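Local coordinates for uncharacterized protein (Corynebacterium diphtheriae, PDB 3V7B), which is of unknown function but belongs to the DUF2020 family, in the same clan as the Mog1p and PsbP proteins, at residues Y117-V128 / M141-L151. Numbering follows the deposited sequence.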
ATOM      1  N   TYR A 117       5.973  -2.264  -3.017  1.00 14.42           N
ATOM      2  CA  TYR A 117       6.245  -1.144  -3.839  1.00 14.26           C
ATOM      3  C   TYR A 117       5.979   0.049  -2.953  1.00 14.13           C
ATOM      4  O   TYR A 117       4.834   0.262  -2.449  1.00 13.18           O
ATOM      5  CB  TYR A 117       5.377  -1.112  -5.125  1.00 16.39           C
ATOM      6  CG  TYR A 117       5.749   0.019  -6.107  1.00 16.19           C
ATOM      7  CD1 TYR A 117       6.606  -0.248  -7.207  1.00 17.86           C
ATOM      8  CD2 TYR A 117       5.237   1.309  -5.984  1.00 15.48           C
ATOM      9  CE1 TYR A 117       6.964   0.730  -8.099  1.00 16.59           C
ATOM     10  CE2 TYR A 117       5.594   2.304  -6.887  1.00 15.49           C
ATOM     11  CZ  TYR A 117       6.451   1.995  -7.967  1.00 16.68           C
ATOM     12  OH  TYR A 117       6.840   2.924  -8.901  1.00 17.44           O
ATOM     13  N   ALA A 118       7.031   0.811  -2.704  1.00 13.15           N
ATOM     14  CA  ALA A 118       6.996   1.905  -1.720  1.00 12.95           C
ATOM     15  C   ALA A 118       7.685   3.140  -2.223  1.00 12.48           C
ATOM     16  O   ALA A 118       8.846   3.130  -2.592  1.00 12.57           O
ATOM     17  CB  ALA A 118       7.594   1.463  -0.394  1.00 13.40           C
ATOM     18  N   VAL A 119       6.926   4.242  -2.306  1.00 12.38           N
ATOM     19  CA  VAL A 119       7.455   5.466  -2.839  1.00 11.48           C
ATOM     20  C   VAL A 119       7.001   6.660  -2.046  1.00 11.30           C
ATOM     21  O   VAL A 119       5.994   6.621  -1.374  1.00 11.84           O
ATOM     22  CB  VAL A 119       7.073   5.728  -4.311  1.00 11.97           C
ATOM     23  CG1 VAL A 119       7.826   4.716  -5.272  1.00 11.07           C
ATOM     24  CG2 VAL A 119       5.508   5.674  -4.464  1.00 11.44           C
ATOM     25  N   GLN A 120       7.822   7.679  -2.064  1.00 11.92           N
ATOM     26  CA  GLN A 120       7.401   8.977  -1.488  1.00 12.62           C
ATOM     27  C   GLN A 120       7.634  10.139  -2.422  1.00 13.47           C
ATOM     28  O   GLN A 120       8.454  10.105  -3.333  1.00 13.82           O
ATOM     29  CB  GLN A 120       8.076   9.212  -0.147  1.00 13.74           C
ATOM     30  CG  GLN A 120       9.589   9.348  -0.113  1.00 14.15           C
ATOM     31  CD  GLN A 120      10.218  10.550  -0.759  1.00 15.12           C
ATOM     32  OE1 GLN A 120       9.776  11.730  -0.661  1.00 15.82           O
ATOM     33  NE2 GLN A 120      11.288  10.284  -1.408  1.00 15.78           N
ATOM     34  N   LYS A 121       6.910  11.209  -2.114  1.00 14.06           N
ATOM     35  CA  LYS A 121       6.926  12.460  -2.843  1.00 15.03           C
ATOM     36  C   LYS A 121       6.699  13.473  -1.737  1.00 15.22           C
ATOM     37  O   LYS A 121       5.625  13.513  -1.130  1.00 15.26           O
ATOM     38  CB  LYS A 121       5.809  12.565  -3.895  1.00 16.31           C
ATOM     39  CG  LYS A 121       5.897  13.874  -4.678  1.00 18.87           C
ATOM     40  CD  LYS A 121       5.054  13.926  -5.965  1.00 22.21           C
ATOM     41  CE  LYS A 121       3.597  14.266  -5.732  1.00 24.01           C
ATOM     42  NZ  LYS A 121       2.998  14.976  -6.934  1.00 25.44           N
ATOM     43  N   GLY A 122       7.726  14.261  -1.420  1.00 16.51           N
ATOM     44  CA  GLY A 122       7.574  15.217  -0.325  1.00 16.25           C
ATOM     45  C   GLY A 122       7.242  14.431   0.948  1.00 16.84           C
ATOM     46  O   GLY A 122       7.787  13.392   1.145  1.00 16.45           O
ATOM     47  N   PRO A 123       6.270  14.880   1.750  1.00 17.04           N
ATOM     48  CA  PRO A 123       5.973  14.167   2.959  1.00 16.90           C
ATOM     49  C   PRO A 123       4.905  13.074   2.836  1.00 16.49           C
ATOM     50  O   PRO A 123       4.522  12.512   3.840  1.00 18.19           O
ATOM     51  CB  PRO A 123       5.469  15.260   3.892  1.00 18.46           C
ATOM     52  CG  PRO A 123       4.771  16.171   2.985  1.00 18.82           C
ATOM     53  CD  PRO A 123       5.636  16.210   1.735  1.00 18.88           C
ATOM     54  N   VAL A 124       4.501  12.754   1.632  1.00 15.84           N
ATOM     55  CA  VAL A 124       3.519  11.705   1.401  1.00 14.90           C
ATOM     56  C   VAL A 124       4.214  10.430   1.011  1.00 13.63           C
ATOM     57  O   VAL A 124       5.112  10.407   0.129  1.00 15.16           O
ATOM     58  CB  VAL A 124       2.522  12.125   0.309  1.00 15.07           C
ATOM     59  CG1 VAL A 124       1.473  11.021   0.048  1.00 15.74           C
ATOM     60  CG2 VAL A 124       1.864  13.434   0.771  1.00 15.57           C
ATOM     61  N   ALA A 125       3.795   9.331   1.653  1.00 14.67           N
ATOM     62  CA  ALA A 125       4.293   8.007   1.253  1.00 12.96           C
ATOM     63  C   ALA A 125       3.122   7.068   0.859  1.00 12.25           C
ATOM     64  O   ALA A 125       2.061   7.142   1.429  1.00 12.83           O
ATOM     65  CB  ALA A 125       5.175   7.386   2.351  1.00 14.42           C
ATOM     66  N   VAL A 126       3.347   6.238  -0.152  1.00 11.49           N
ATOM     67  CA  VAL A 126       2.397   5.256  -0.636  1.00 12.15           C
ATOM     68  C   VAL A 126       3.118   3.889  -0.640  1.00 11.77           C
ATOM     69  O   VAL A 126       4.150   3.718  -1.316  1.00 13.97           O
ATOM     70  CB  VAL A 126       1.860   5.616  -2.048  1.00 11.90           C
ATOM     71  CG1 VAL A 126       0.999   4.495  -2.647  1.00 10.85           C
ATOM     72  CG2 VAL A 126       1.082   6.944  -2.040  1.00 11.68           C
ATOM     73  N   VAL A 127       2.592   2.913   0.091  1.00 11.20           N
ATOM     74  CA  VAL A 127       3.191   1.564   0.143  1.00 11.97           C
ATOM     75  C   VAL A 127       2.103   0.536  -0.246  1.00 11.69           C
ATOM     76  O   VAL A 127       0.979   0.572   0.253  1.00 12.16           O
ATOM     77  CB  VAL A 127       3.702   1.216   1.588  1.00 12.76           C
ATOM     78  CG1 VAL A 127       4.277  -0.183   1.684  1.00 13.01           C
ATOM     79  CG2 VAL A 127       4.691   2.286   2.131  1.00 12.62           C
ATOM     80  N   VAL A 128       2.464  -0.434  -1.064  1.00 10.80           N
ATOM     81  CA  VAL A 128       1.560  -1.463  -1.412  1.00 11.15           C
ATOM     82  C   VAL A 128       2.355  -2.736  -1.226  1.00 12.21           C
ATOM     83  O   VAL A 128       3.507  -2.798  -1.678  1.00 13.47           O
ATOM     84  CB  VAL A 128       1.086  -1.352  -2.883  1.00 10.97           C
ATOM     85  CG1 VAL A 128       0.281  -2.538  -3.334  1.00 11.63           C
ATOM     86  CG2 VAL A 128       0.255  -0.089  -3.148  1.00 11.10           C
HETATM   87  N   MSE A 141      -0.965  -1.216  -8.667  1.00 13.75           N
HETATM   88  CA  MSE A 141      -1.847  -0.765  -7.616  1.00 13.15           C
HETATM   89  C   MSE A 141      -1.415   0.584  -7.015  1.00 12.43           C
HETATM   90  O   MSE A 141      -2.244   1.437  -6.764  1.00 11.44           O
HETATM   91  CB  MSE A 141      -1.990  -1.899  -6.552  1.00 14.04           C
HETATM   92  CG  MSE A 141      -2.785  -3.060  -7.046  1.00 15.63           C
HETATM   93 SE   MSE A 141      -3.149  -4.422  -5.684  0.83 16.25          SE
HETATM   94  CE  MSE A 141      -1.425  -5.297  -5.574  1.00 15.71           C
ATOM     95  N   ALA A 142      -0.127   0.754  -6.742  1.00 11.97           N
ATOM     96  CA  ALA A 142       0.351   2.038  -6.204  1.00 13.19           C
ATOM     97  C   ALA A 142       0.076   3.161  -7.160  1.00 13.62           C
ATOM     98  O   ALA A 142      -0.402   4.241  -6.756  1.00 13.55           O
ATOM     99  CB  ALA A 142       1.817   2.003  -5.883  1.00 13.15           C
ATOM    100  N   LYS A 143       0.404   2.969  -8.422  1.00 14.51           N
ATOM    101  CA  LYS A 143       0.151   3.977  -9.446  0.50 15.39           C
ATOM    102  C   LYS A 143      -1.314   4.348  -9.570  1.00 14.73           C
ATOM    103  O   LYS A 143      -1.652   5.515  -9.677  1.00 12.84           O
ATOM    104  CB  LYS A 143       0.700   3.504 -10.783  0.50 17.11           C
ATOM    105  CG  LYS A 143       2.216   3.476 -10.779  0.50 18.25           C
ATOM    106  CD  LYS A 143       2.771   2.958 -12.123  0.50 20.08           C
ATOM    107  CE  LYS A 143       2.925   4.097 -13.116  0.50 21.76           C
ATOM    108  NZ  LYS A 143       1.853   4.062 -14.136  0.50 23.33           N
ATOM    109  N   GLU A 144      -2.179   3.349  -9.500  1.00 15.29           N
ATOM    110  CA  GLU A 144      -3.597   3.574  -9.602  1.00 14.67           C
ATOM    111  C   GLU A 144      -4.128   4.340  -8.425  1.00 14.74           C
ATOM    112  O   GLU A 144      -4.912   5.293  -8.617  1.00 14.22           O
ATOM    113  CB  GLU A 144      -4.339   2.251  -9.752  1.00 16.25           C
ATOM    114  CG  GLU A 144      -5.865   2.327  -9.906  1.00 18.34           C
ATOM    115  CD  GLU A 144      -6.359   3.240 -11.037  1.00 19.90           C
ATOM    116  OE1 GLU A 144      -5.615   3.502 -12.003  1.00 20.18           O
ATOM    117  OE2 GLU A 144      -7.519   3.718 -10.916  1.00 23.62           O
ATOM    118  N   ALA A 145      -3.676   3.993  -7.218  1.00 12.79           N
ATOM    119  CA  ALA A 145      -4.107   4.717  -6.000  1.00 11.79           C
ATOM    120  C   ALA A 145      -3.657   6.163  -6.097  1.00 11.58           C
ATOM    121  O   ALA A 145      -4.456   7.090  -5.876  1.00 11.98           O
ATOM    122  CB  ALA A 145      -3.527   4.031  -4.711  1.00 10.99           C
ATOM    123  N   ILE A 146      -2.388   6.379  -6.462  1.00 11.36           N
ATOM    124  CA  ILE A 146      -1.881   7.718  -6.612  1.00 12.46           C
ATOM    125  C   ILE A 146      -2.703   8.533  -7.643  1.00 13.63           C
ATOM    126  O   ILE A 146      -3.003   9.683  -7.393  1.00 12.71           O
ATOM    127  CB  ILE A 146      -0.380   7.709  -6.959  1.00 12.48           C
ATOM    128  CG1 ILE A 146       0.450   7.255  -5.711  1.00 13.39           C
ATOM    129  CG2 ILE A 146       0.034   9.114  -7.488  1.00 13.49           C
ATOM    130  CD1 ILE A 146       1.914   6.875  -6.019  1.00 13.01           C
ATOM    131  N   ALA A 147      -2.973   7.938  -8.819  1.00 13.32           N
ATOM    132  CA  ALA A 147      -3.832   8.615  -9.793  1.00 14.62           C
ATOM    133  C   ALA A 147      -5.248   8.926  -9.229  1.00 15.46           C
ATOM    134  O   ALA A 147      -5.769  10.024  -9.338  1.00 17.82           O
ATOM    135  CB  ALA A 147      -3.912   7.727 -11.038  1.00 14.27           C
ATOM    136  N   ARG A 148      -5.898   7.938  -8.642  1.00 16.07           N
ATOM    137  CA  ARG A 148      -7.251   8.134  -8.114  1.00 17.02           C
ATOM    138  C   ARG A 148      -7.310   9.159  -6.993  1.00 17.12           C
ATOM    139  O   ARG A 148      -8.304   9.863  -6.862  1.00 14.98           O
ATOM    140  CB  ARG A 148      -7.878   6.811  -7.674  1.00 18.97           C
ATOM    141  CG  ARG A 148      -8.282   5.913  -8.825  1.00 20.95           C
ATOM    142  CD  ARG A 148      -9.584   6.429  -9.421  1.00 24.45           C
ATOM    143  NE  ARG A 148     -10.699   6.257  -8.504  1.00 26.53           N
ATOM    144  CZ  ARG A 148     -11.365   5.099  -8.375  1.00 30.67           C
ATOM    145  NH1 ARG A 148     -11.070   4.034  -9.121  1.00 36.82           N
ATOM    146  NH2 ARG A 148     -12.360   5.003  -7.524  1.00 33.90           N
ATOM    147  N   LEU A 149      -6.277   9.224  -6.175  1.00 15.46           N
ATOM    148  CA  LEU A 149      -6.275  10.233  -5.090  1.00 16.38           C
ATOM    149  C   LEU A 149      -5.789  11.625  -5.501  1.00 18.13           C
ATOM    150  O   LEU A 149      -5.850  12.551  -4.726  1.00 19.14           O
ATOM    151  CB  LEU A 149      -5.401   9.706  -3.911  1.00 14.45           C
ATOM    152  CG  LEU A 149      -6.057   8.517  -3.218  1.00 14.67           C
ATOM    153  CD1 LEU A 149      -4.983   7.677  -2.442  1.00 14.25           C
ATOM    154  CD2 LEU A 149      -7.237   8.964  -2.363  1.00 14.83           C
ATOM    155  N   GLY A 150      -5.267  11.783  -6.713  1.00 19.10           N
ATOM    156  CA  GLY A 150      -4.776  13.070  -7.140  1.00 20.31           C
ATOM    157  C   GLY A 150      -3.501  13.479  -6.398  1.00 21.56           C
ATOM    158  O   GLY A 150      -3.290  14.649  -6.206  1.00 22.44           O
ATOM    159  N   LEU A 151      -2.646  12.524  -6.012  1.00 21.07           N
ATOM    160  CA  LEU A 151      -1.445  12.838  -5.207  1.00 22.21           C
ATOM    161  C   LEU A 151      -0.268  13.204  -6.103  1.00 26.41           C
ATOM    162  O   LEU A 151       0.719  13.763  -5.605  1.00 29.07           O
ATOM    163  CB  LEU A 151      -1.034  11.653  -4.307  1.00 19.23           C
ATOM    164  CG  LEU A 151      -2.047  11.254  -3.248  1.00 19.25           C
ATOM    165  CD1 LEU A 151      -1.694   9.943  -2.566  1.00 19.49           C
ATOM    166  CD2 LEU A 151      -2.275  12.431  -2.289  1.00 21.81           C
ATOM    167  OXT LEU A 151      -0.257  12.923  -7.331  1.00 27.29           O
TER
HETATM  168  O   HOH W   1       2.070  12.253  -8.789  1.00 24.51           O
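The methyl group of A142 packs against three side chains of the 117-128 hairpin: its CB lies 3.5 Å from CD2 of Y117, approaching the ring obliquely, and 3.8 Å from CG2 of V128, with CG1 of V126 slightly farther off. With so small a residue at this point, the helix backbone itself comes close to the sheet, and V128 CG2 rests 3.7 Å from the A142 amide nitrogen. The other branch of V128, CG1, meets CB and the CE methyl of selenomethionine M141, whose chain bends at its last torsion (chi3 -76°) and crosses the valine at about a right angle. One turn on, I146 lays CG1 against V126 CG2 at 3.7 Å, while its CD1 extends to V119 CG2. Past the helix, L151 sets CD1 against V126 CG2 and V124 CG1.

K121, bent at chi3 (82°), places NZ 2.9 Å from the terminal O of L151 in a weak hydrogen bond; its salt bridge to OXT is long. A water donates to L151 OXT at 2.8 Å and accepts weakly from the lysine. A Schellman motif, with G150 at positive phi, follows the last turn, and L151 then lies over the strands. Farther out, Y117 OH bonds to the carbonyl of E100, and M141 also packs on W35 and V36 of helix 33-40.

A type II' turn joins the strands, and helix 141-149 runs roughly antiparallel to strand 124-128 (141°, axes 8.5 Å apart at closest approach): a C-terminal helix packed on one face of an antiparallel sheet in an alpha+beta fold.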